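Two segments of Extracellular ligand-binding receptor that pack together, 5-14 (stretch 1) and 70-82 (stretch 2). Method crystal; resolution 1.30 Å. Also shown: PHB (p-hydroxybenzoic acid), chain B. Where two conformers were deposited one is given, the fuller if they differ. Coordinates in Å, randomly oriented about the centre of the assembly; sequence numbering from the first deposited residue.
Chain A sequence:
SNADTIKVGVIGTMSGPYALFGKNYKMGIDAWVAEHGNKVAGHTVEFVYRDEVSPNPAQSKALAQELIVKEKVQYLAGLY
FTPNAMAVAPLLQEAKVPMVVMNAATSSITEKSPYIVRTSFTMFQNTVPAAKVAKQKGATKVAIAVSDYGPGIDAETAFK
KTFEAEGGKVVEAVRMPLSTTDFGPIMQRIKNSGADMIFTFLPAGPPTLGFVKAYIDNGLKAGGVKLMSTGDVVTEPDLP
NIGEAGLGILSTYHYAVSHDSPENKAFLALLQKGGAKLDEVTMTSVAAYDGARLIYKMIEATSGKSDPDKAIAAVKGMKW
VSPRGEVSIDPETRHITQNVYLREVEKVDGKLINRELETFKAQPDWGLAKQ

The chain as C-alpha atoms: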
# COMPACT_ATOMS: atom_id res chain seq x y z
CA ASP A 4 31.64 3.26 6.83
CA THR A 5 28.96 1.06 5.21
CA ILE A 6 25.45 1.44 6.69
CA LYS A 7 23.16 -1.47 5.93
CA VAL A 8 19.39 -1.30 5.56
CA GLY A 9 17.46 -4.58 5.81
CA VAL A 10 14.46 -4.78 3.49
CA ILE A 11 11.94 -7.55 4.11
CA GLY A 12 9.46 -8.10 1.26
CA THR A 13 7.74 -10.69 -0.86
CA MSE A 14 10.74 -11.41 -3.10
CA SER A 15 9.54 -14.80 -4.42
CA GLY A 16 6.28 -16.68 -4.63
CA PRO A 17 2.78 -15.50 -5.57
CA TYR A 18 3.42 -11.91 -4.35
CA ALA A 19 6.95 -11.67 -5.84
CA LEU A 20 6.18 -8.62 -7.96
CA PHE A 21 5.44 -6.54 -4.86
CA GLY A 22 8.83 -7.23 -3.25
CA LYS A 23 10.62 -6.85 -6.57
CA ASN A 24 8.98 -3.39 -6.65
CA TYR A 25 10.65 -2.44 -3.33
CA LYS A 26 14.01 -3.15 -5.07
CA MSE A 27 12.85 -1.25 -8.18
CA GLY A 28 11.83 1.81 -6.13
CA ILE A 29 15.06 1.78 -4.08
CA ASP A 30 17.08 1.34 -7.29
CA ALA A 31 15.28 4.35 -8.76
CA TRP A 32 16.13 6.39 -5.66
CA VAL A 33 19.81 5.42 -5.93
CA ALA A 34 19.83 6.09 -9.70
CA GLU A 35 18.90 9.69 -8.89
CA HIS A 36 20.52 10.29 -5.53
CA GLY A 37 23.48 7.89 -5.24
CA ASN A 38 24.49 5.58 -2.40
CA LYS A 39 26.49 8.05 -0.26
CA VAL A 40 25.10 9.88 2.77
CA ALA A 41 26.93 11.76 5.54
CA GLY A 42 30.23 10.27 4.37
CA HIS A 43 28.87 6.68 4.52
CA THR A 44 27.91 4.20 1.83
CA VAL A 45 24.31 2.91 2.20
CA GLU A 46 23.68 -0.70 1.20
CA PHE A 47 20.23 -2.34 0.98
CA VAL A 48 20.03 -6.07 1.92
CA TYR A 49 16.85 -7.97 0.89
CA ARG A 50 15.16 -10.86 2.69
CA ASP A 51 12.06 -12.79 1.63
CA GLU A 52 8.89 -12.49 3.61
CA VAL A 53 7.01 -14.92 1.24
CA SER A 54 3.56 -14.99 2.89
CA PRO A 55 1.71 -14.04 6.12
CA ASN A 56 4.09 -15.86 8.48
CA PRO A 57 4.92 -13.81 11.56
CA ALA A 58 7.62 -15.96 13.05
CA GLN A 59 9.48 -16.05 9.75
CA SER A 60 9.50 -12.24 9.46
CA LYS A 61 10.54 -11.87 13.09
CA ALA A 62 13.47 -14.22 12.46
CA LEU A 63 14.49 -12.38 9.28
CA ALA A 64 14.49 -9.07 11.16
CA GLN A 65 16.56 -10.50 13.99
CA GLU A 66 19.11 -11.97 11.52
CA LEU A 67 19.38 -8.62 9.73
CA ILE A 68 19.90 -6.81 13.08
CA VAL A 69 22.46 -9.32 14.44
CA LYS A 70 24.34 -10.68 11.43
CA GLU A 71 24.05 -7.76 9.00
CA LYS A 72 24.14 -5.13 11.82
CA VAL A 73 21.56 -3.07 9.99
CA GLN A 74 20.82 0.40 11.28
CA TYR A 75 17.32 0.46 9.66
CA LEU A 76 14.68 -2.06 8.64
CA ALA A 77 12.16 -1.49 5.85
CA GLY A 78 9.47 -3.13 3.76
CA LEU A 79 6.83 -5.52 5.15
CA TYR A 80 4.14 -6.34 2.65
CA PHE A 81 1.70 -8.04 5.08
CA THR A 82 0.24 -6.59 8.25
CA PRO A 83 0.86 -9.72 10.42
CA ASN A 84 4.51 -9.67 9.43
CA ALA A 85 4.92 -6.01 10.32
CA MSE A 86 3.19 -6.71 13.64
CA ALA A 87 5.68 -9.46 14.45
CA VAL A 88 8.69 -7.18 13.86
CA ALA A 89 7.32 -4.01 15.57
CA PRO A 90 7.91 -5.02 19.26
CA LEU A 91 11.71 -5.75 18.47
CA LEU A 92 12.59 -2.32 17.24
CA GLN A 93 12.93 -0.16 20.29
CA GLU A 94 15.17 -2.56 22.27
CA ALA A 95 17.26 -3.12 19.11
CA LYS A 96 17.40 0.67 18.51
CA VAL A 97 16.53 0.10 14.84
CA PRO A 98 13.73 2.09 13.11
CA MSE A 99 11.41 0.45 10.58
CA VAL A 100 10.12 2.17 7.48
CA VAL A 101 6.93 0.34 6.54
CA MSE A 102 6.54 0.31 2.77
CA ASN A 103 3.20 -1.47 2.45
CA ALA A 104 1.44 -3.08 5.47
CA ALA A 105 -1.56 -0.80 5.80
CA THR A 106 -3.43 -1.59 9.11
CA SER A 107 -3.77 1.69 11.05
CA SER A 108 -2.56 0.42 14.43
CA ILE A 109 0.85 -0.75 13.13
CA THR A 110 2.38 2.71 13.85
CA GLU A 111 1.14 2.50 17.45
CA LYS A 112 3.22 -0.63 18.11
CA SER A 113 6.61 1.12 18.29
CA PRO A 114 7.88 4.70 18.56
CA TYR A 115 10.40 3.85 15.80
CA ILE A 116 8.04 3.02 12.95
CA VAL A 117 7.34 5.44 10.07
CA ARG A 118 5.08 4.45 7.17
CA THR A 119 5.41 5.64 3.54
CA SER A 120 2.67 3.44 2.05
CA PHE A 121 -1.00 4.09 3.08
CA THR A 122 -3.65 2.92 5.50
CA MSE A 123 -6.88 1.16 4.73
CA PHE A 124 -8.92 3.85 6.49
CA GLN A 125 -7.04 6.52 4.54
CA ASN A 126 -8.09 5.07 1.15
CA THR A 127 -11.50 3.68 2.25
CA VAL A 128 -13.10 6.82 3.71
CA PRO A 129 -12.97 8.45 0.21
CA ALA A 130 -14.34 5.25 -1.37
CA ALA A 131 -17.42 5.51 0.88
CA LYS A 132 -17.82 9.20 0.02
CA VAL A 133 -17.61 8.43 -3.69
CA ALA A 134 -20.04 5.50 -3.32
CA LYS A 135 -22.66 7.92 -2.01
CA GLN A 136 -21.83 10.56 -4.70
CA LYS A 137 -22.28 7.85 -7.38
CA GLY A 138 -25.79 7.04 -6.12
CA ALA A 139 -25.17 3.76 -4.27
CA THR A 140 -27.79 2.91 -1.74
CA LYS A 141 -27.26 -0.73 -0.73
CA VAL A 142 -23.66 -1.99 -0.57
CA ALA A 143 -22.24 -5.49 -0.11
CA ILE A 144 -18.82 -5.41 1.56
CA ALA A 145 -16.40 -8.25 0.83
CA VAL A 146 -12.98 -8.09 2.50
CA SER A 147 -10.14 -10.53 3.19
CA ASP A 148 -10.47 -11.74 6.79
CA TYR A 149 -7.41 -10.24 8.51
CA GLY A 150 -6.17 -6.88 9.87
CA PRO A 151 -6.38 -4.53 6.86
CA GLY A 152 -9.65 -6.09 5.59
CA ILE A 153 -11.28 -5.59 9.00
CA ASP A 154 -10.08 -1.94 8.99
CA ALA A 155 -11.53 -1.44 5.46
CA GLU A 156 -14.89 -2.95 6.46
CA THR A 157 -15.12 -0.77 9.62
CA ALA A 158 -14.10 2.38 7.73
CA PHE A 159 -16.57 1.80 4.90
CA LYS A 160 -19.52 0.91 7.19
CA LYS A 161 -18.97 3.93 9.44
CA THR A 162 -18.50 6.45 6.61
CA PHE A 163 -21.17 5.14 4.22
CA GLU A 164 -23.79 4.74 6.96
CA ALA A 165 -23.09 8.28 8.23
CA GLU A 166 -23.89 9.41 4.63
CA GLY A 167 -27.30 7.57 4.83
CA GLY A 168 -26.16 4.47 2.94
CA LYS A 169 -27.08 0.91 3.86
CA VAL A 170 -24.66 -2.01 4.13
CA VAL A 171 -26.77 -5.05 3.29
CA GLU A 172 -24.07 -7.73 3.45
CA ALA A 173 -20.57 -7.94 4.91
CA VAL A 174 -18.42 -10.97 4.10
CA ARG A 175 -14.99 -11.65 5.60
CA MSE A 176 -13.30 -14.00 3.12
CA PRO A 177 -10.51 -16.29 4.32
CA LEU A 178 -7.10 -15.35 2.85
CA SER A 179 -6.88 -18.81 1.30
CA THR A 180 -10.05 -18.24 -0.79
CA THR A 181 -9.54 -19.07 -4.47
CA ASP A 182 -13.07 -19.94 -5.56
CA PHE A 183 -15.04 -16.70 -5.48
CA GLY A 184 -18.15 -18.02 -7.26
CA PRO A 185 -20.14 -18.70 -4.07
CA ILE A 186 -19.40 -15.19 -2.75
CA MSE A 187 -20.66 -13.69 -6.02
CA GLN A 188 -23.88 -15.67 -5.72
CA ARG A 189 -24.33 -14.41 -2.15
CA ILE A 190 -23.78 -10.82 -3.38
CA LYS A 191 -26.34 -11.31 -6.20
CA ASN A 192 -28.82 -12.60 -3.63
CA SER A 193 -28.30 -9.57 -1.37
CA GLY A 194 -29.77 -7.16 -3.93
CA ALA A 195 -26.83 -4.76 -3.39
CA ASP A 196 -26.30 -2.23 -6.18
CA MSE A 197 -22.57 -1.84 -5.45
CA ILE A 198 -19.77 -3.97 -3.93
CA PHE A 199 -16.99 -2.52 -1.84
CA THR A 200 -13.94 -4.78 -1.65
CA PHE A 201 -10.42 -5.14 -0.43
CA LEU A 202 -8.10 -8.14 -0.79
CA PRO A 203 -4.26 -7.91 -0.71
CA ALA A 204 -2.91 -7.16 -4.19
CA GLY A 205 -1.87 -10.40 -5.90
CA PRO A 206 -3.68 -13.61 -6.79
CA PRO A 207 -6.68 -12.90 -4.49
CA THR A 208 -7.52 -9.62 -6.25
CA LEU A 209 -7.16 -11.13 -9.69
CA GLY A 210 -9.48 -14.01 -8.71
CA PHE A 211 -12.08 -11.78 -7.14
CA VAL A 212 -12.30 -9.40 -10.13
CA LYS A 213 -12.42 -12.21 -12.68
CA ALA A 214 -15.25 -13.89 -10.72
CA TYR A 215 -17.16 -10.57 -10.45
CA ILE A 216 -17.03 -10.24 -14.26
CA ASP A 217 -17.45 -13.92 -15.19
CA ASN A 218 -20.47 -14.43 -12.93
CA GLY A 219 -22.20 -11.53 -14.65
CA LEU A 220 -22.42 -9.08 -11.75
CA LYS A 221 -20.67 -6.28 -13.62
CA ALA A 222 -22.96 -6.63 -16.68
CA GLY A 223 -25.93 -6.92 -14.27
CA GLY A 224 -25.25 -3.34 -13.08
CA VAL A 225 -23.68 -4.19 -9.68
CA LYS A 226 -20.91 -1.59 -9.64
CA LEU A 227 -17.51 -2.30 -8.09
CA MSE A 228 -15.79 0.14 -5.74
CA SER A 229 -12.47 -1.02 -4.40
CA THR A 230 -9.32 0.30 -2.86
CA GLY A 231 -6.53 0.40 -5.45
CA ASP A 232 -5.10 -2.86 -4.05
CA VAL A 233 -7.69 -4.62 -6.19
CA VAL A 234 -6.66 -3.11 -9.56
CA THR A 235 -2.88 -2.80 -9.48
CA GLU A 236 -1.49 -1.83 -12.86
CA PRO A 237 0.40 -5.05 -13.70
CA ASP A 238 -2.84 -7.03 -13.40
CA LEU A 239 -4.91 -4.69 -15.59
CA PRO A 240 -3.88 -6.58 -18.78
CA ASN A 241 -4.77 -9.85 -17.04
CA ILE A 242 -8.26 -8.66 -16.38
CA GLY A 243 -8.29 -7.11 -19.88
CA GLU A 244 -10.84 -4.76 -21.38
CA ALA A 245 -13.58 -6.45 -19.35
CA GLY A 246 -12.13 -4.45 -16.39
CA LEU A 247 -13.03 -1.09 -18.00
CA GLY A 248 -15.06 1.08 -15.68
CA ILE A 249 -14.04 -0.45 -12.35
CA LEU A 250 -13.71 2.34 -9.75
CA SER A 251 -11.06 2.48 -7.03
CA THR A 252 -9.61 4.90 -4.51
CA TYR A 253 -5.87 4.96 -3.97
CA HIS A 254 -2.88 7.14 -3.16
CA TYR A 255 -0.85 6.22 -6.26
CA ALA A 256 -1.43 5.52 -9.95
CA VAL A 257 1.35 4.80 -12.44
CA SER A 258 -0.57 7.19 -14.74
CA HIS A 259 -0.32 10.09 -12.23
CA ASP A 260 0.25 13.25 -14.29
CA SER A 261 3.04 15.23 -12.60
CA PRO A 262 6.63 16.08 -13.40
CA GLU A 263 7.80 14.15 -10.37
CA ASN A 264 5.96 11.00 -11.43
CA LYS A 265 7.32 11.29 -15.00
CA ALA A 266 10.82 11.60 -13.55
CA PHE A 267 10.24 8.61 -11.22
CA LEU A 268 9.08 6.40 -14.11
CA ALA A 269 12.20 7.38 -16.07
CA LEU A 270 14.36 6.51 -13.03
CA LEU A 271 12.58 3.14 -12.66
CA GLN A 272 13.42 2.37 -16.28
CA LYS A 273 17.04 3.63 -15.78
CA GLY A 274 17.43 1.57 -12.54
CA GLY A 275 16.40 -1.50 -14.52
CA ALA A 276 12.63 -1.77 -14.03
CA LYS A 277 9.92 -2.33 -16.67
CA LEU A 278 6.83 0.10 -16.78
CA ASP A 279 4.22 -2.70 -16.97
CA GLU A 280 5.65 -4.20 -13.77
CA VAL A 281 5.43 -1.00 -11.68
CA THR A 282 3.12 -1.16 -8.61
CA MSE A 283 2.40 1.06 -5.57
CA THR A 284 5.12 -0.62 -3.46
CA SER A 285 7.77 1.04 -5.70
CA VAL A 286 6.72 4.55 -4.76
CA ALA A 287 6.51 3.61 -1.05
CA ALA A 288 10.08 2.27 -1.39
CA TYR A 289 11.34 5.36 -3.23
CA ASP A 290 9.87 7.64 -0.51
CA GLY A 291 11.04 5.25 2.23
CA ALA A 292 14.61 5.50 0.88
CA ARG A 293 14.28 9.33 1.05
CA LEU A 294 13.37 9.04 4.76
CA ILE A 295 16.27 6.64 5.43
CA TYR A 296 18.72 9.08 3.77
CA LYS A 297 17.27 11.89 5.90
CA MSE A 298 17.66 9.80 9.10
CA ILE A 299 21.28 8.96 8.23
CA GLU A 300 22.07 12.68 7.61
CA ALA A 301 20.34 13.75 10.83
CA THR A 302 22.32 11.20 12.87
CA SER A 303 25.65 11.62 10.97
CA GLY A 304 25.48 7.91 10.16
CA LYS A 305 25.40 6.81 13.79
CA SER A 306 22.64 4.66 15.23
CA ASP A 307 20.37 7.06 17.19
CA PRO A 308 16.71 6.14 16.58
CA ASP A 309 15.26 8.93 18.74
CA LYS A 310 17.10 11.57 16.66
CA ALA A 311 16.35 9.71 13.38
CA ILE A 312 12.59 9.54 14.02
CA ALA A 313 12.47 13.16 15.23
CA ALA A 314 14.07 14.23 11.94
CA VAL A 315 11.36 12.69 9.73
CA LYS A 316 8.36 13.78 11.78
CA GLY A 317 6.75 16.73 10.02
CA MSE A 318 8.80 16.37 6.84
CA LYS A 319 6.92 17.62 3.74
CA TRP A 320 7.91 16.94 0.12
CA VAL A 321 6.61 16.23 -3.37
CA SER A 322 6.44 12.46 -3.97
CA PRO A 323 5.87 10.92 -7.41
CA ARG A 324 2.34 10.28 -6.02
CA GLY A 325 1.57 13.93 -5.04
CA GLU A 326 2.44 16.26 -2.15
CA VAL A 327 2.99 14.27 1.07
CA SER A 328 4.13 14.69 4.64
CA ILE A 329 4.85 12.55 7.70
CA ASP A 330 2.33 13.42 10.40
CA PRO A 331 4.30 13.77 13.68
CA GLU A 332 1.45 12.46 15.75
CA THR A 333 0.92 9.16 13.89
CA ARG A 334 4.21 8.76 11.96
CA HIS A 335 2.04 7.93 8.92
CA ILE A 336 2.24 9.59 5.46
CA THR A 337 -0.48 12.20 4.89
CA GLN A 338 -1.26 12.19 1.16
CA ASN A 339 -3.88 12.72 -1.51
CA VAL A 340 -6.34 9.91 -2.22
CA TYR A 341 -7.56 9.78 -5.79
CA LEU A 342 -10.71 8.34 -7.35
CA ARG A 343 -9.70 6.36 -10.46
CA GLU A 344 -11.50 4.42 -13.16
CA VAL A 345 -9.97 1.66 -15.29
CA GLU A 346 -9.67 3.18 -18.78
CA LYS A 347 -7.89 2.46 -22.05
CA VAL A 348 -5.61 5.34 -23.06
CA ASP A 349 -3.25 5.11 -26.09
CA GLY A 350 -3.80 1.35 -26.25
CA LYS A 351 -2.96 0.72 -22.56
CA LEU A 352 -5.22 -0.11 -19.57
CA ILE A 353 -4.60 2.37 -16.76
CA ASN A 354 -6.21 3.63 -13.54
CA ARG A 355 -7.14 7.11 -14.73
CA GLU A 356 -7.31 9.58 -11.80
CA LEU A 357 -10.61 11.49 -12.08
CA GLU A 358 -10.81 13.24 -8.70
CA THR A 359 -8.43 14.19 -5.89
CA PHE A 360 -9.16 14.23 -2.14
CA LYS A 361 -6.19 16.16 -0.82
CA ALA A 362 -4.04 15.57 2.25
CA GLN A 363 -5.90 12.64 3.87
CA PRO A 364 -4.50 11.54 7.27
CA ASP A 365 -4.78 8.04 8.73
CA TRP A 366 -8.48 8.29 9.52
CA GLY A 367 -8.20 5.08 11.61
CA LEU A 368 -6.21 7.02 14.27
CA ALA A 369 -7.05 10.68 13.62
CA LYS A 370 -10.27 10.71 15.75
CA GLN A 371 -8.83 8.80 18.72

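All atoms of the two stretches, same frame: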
# COMPACT_ATOMS: atom_id res chain seq x y z
N THR A 5 30.21 1.51 5.87
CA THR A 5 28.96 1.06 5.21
C THR A 5 27.82 0.97 6.24
O THR A 5 27.98 0.38 7.30
CB THR A 5 29.10 -0.28 4.45
OG1 THR A 5 30.06 -0.13 3.42
CG2 THR A 5 27.79 -0.66 3.79
N ILE A 6 26.69 1.58 5.92
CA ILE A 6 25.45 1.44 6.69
C ILE A 6 24.52 0.52 5.95
O ILE A 6 24.24 0.78 4.77
CB ILE A 6 24.79 2.82 6.93
CG1 ILE A 6 25.76 3.71 7.72
CG2 ILE A 6 23.45 2.68 7.64
CD1 ILE A 6 25.28 5.16 7.83
N LYS A 7 24.06 -0.57 6.59
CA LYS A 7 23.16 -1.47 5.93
C LYS A 7 21.72 -1.25 6.36
O LYS A 7 21.45 -0.92 7.52
CB LYS A 7 23.59 -2.94 6.17
CG LYS A 7 24.93 -3.26 5.51
CD LYS A 7 25.32 -4.73 5.61
CE LYS A 7 26.65 -4.97 4.91
NZ LYS A 7 27.02 -6.42 4.98
N VAL A 8 20.82 -1.41 5.39
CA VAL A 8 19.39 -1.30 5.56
C VAL A 8 18.84 -2.65 5.20
O VAL A 8 19.08 -3.13 4.10
CB VAL A 8 18.79 -0.20 4.64
CG1 VAL A 8 17.26 -0.16 4.77
CG2 VAL A 8 19.40 1.15 4.96
N GLY A 9 18.05 -3.25 6.10
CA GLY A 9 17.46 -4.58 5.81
C GLY A 9 16.04 -4.42 5.33
O GLY A 9 15.20 -3.85 6.01
N VAL A 10 15.78 -4.90 4.10
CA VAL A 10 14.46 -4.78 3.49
C VAL A 10 13.82 -6.15 3.47
O VAL A 10 14.36 -7.10 2.86
CB VAL A 10 14.60 -4.27 2.04
CG1 VAL A 10 13.21 -4.14 1.42
CG2 VAL A 10 15.32 -2.91 1.99
N ILE A 11 12.67 -6.27 4.12
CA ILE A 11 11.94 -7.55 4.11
C ILE A 11 10.75 -7.34 3.17
O ILE A 11 9.98 -6.39 3.31
CB ILE A 11 11.45 -7.90 5.54
CG1 ILE A 11 12.66 -8.15 6.47
CG2 ILE A 11 10.48 -9.11 5.48
CD1 ILE A 11 12.28 -8.17 7.93
N GLY A 12 10.59 -8.23 2.19
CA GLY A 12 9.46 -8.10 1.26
C GLY A 12 9.19 -9.41 0.60
O GLY A 12 9.94 -10.37 0.81
N THR A 13 8.12 -9.46 -0.18
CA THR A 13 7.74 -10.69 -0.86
C THR A 13 8.57 -10.79 -2.13
O THR A 13 8.18 -10.30 -3.19
CB THR A 13 6.22 -10.72 -1.12
OG1 THR A 13 5.84 -9.48 -1.75
CG2 THR A 13 5.46 -10.86 0.17
N MSE A 14 9.76 -11.39 -2.01
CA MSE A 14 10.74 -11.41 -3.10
C MSE A 14 10.55 -12.57 -4.05
O MSE A 14 11.11 -12.57 -5.14
CB MSE A 14 12.17 -11.45 -2.57
CG MSE A 14 12.52 -10.37 -1.53
SE MSE A 14 12.08 -8.51 -1.97
CE MSE A 14 13.25 -8.29 -3.36
N LYS A 70 23.28 -10.22 12.33
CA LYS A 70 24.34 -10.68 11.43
C LYS A 70 24.74 -9.59 10.44
O LYS A 70 25.91 -9.42 10.17
CB LYS A 70 23.92 -11.99 10.74
CG LYS A 70 23.55 -13.08 11.73
CD LYS A 70 24.73 -13.45 12.62
CE LYS A 70 24.65 -14.87 13.15
NZ LYS A 70 23.31 -15.13 13.74
N GLU A 71 23.75 -8.86 9.93
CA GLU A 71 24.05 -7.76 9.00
C GLU A 71 24.28 -6.42 9.71
O GLU A 71 24.73 -5.46 9.09
CB GLU A 71 22.90 -7.65 7.99
CG GLU A 71 22.74 -8.90 7.13
CD GLU A 71 24.03 -9.28 6.41
OE1 GLU A 71 24.80 -8.38 6.01
OE2 GLU A 71 24.27 -10.49 6.24
N LYS A 72 23.95 -6.33 11.01
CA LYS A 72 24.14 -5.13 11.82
C LYS A 72 23.46 -3.93 11.18
O LYS A 72 23.95 -2.81 11.19
CB LYS A 72 25.66 -4.85 12.10
CG LYS A 72 26.33 -6.03 12.81
CD LYS A 72 27.81 -5.79 13.13
CE LYS A 72 28.29 -6.83 14.13
NZ LYS A 72 27.98 -8.21 13.66
N VAL A 73 22.26 -4.17 10.64
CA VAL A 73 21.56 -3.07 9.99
C VAL A 73 21.20 -1.96 10.97
O VAL A 73 20.89 -2.23 12.14
CB VAL A 73 20.26 -3.53 9.26
CG1 VAL A 73 20.58 -4.61 8.22
CG2 VAL A 73 19.14 -4.02 10.19
N GLN A 74 21.27 -0.73 10.48
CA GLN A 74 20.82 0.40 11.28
C GLN A 74 19.34 0.68 11.11
O GLN A 74 18.72 1.37 11.96
CB GLN A 74 21.61 1.67 10.98
CG GLN A 74 23.02 1.66 11.52
CD GLN A 74 23.61 3.06 11.49
OE1 GLN A 74 22.88 4.03 11.56
NE2 GLN A 74 24.91 3.16 11.44
N TYR A 75 18.72 0.19 10.01
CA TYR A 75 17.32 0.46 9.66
C TYR A 75 16.74 -0.81 9.06
O TYR A 75 17.46 -1.54 8.37
CB TYR A 75 17.22 1.59 8.61
CG TYR A 75 17.80 2.89 9.13
CD1 TYR A 75 17.03 3.75 9.93
CD2 TYR A 75 19.14 3.18 8.92
CE1 TYR A 75 17.62 4.88 10.51
CE2 TYR A 75 19.72 4.30 9.48
CZ TYR A 75 18.98 5.13 10.29
OH TYR A 75 19.51 6.24 10.93
N LEU A 76 15.45 -1.01 9.33
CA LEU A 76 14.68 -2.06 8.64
C LEU A 76 13.62 -1.36 7.76
O LEU A 76 13.25 -0.19 8.00
CB LEU A 76 13.96 -2.97 9.66
CG LEU A 76 14.89 -3.94 10.39
CD1 LEU A 76 14.23 -4.46 11.66
CD2 LEU A 76 15.25 -5.09 9.46
N ALA A 77 13.13 -2.08 6.76
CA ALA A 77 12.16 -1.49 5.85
C ALA A 77 11.38 -2.58 5.16
O ALA A 77 11.84 -3.73 5.08
CB ALA A 77 12.83 -0.63 4.78
N GLY A 78 10.21 -2.22 4.64
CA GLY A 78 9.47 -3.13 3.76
C GLY A 78 8.17 -3.53 4.40
O GLY A 78 7.40 -2.68 4.87
N LEU A 79 7.96 -4.86 4.46
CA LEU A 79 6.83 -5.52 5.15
C LEU A 79 5.55 -5.38 4.35
O LEU A 79 4.76 -4.42 4.52
CB LEU A 79 6.67 -5.10 6.63
CG LEU A 79 7.80 -5.51 7.59
CD1 LEU A 79 7.91 -7.04 7.67
CD2 LEU A 79 9.14 -4.84 7.31
N TYR A 80 5.34 -6.35 3.47
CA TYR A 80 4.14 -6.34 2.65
C TYR A 80 2.86 -6.59 3.51
O TYR A 80 1.87 -5.85 3.39
CB TYR A 80 4.24 -7.41 1.56
CG TYR A 80 3.19 -7.27 0.49
CD1 TYR A 80 3.13 -6.12 -0.30
CD2 TYR A 80 2.24 -8.28 0.27
CE1 TYR A 80 2.14 -5.97 -1.28
CE2 TYR A 80 1.26 -8.17 -0.73
CZ TYR A 80 1.21 -7.01 -1.48
OH TYR A 80 0.25 -6.79 -2.46
N PHE A 81 2.89 -7.64 4.35
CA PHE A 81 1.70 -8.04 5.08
C PHE A 81 1.65 -7.48 6.50
O PHE A 81 2.65 -7.56 7.25
CB PHE A 81 1.62 -9.57 5.13
CG PHE A 81 1.35 -10.23 3.78
CD1 PHE A 81 0.09 -10.08 3.20
CD2 PHE A 81 2.32 -10.98 3.13
CE1 PHE A 81 -0.19 -10.68 1.98
CE2 PHE A 81 2.03 -11.58 1.91
CZ PHE A 81 0.76 -11.45 1.34
N THR A 82 0.46 -7.07 6.87
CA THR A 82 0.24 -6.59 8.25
C THR A 82 0.77 -7.54 9.35
O THR A 82 1.47 -7.08 10.23
CB THR A 82 -1.24 -6.25 8.46
OG1 THR A 82 -1.55 -5.01 7.85
CG2 THR A 82 -1.62 -6.16 9.93
C1' PHB B . -1.50 -5.70 4.41
O1' PHB B . -1.51 -4.76 5.21
O2' PHB B . -1.38 -6.92 4.77
C1 PHB B . -1.71 -5.38 2.96
C2 PHB B . -2.39 -4.21 2.58
C3 PHB B . -2.63 -3.94 1.25
C4 PHB B . -2.23 -4.83 0.28
C5 PHB B . -1.56 -5.99 0.63
C6 PHB B . -1.30 -6.29 1.96
O4 PHB B . -2.48 -4.64 -1.03
O HOH W 1 24.88 -1.00 9.34
O HOH W 2 27.45 -6.26 8.04
O HOH W 3 25.21 -7.78 3.40

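The most unusual feature of this contact is Gly78, the last residue of its strand. Its phi/psi of 115/-128 is a conformation that by itself calls for glycine. A CB there would point toward stretch 1 and lie 2.0 Å from Ile11 O, a clash. With no side chain, Gly78 CA instead approaches Ile11 O at 3.3 Å in a CA-H...O contact. The same carbonyl accepts a hydrogen bond from the next residue, Leu79 N to Ile11 O, at 2.8 Å and nearly straight at 172°.

This bond closes a parallel ladder between strand 5-12 and the strand that ends at Gly78. Gly9 N donates to Tyr75 O at 2.9 Å. Ala77 N donates to Gly9 O at 2.8 Å, with a more bent angle of 133°. Ile11 N donates to Ala77 O at 2.8 Å. Before these, Gln74 N donates to Lys7 O at 3.0 Å. Tyr75 N is buried by the contact and has no partner in the model. CA-H...O contacts accompany the ladder, such as Val10 CA to Ala77 O at 3.2 Å and Leu76 CA to Gly9 O at 3.2 Å.

Val8, Val10, Tyr75 and Ala77 share one face of the sheet. Their contacts are apolar and fairly loose: Val8 CG1 lies 4.2 Å from Tyr75 CB, and Val10 CG2 lies 4.4 Å from Ala77 CB. Ile6 CG2 meets the edge of the Tyr75 ring. On the other face, Gly9 leaves room for its neighbours. An ideal CB on Gly9 would be tight, 3.3 Å from Leu76 CD2 and 3.4 Å from Val73 CG1. Further along, Ile11 CG2 packs against Leu79 CD1 at 4.0 Å.

At the start of the contact, Lys7 extends with all four chi angles near their m or t wells. Its NZ forms a salt bridge with Glu71 OE1 at 3.1 Å. Water 3 bridges the same two atoms, and water 2 links Lys7 NZ to Glu71 O. Water 1 joins the backbones, accepting from Lys7 N at 2.9 Å and donating to Lys72 O at 2.8 Å.

At the far end, Thr13 CG2 lies 3.9 Å from both Tyr80 CB and Phe81 CE2. Thr13 OG1 sits over one face of the Tyr80 ring, and p-hydroxybenzoic acid lies over the opposite face. The ligand carboxylate is held by Thr82: N donates to PHB O2' at 2.8 Å, and OG1 donates to PHB O1' at 2.7 Å. Phe81, at the N-cap position, turns its ring edge to PHB O2'.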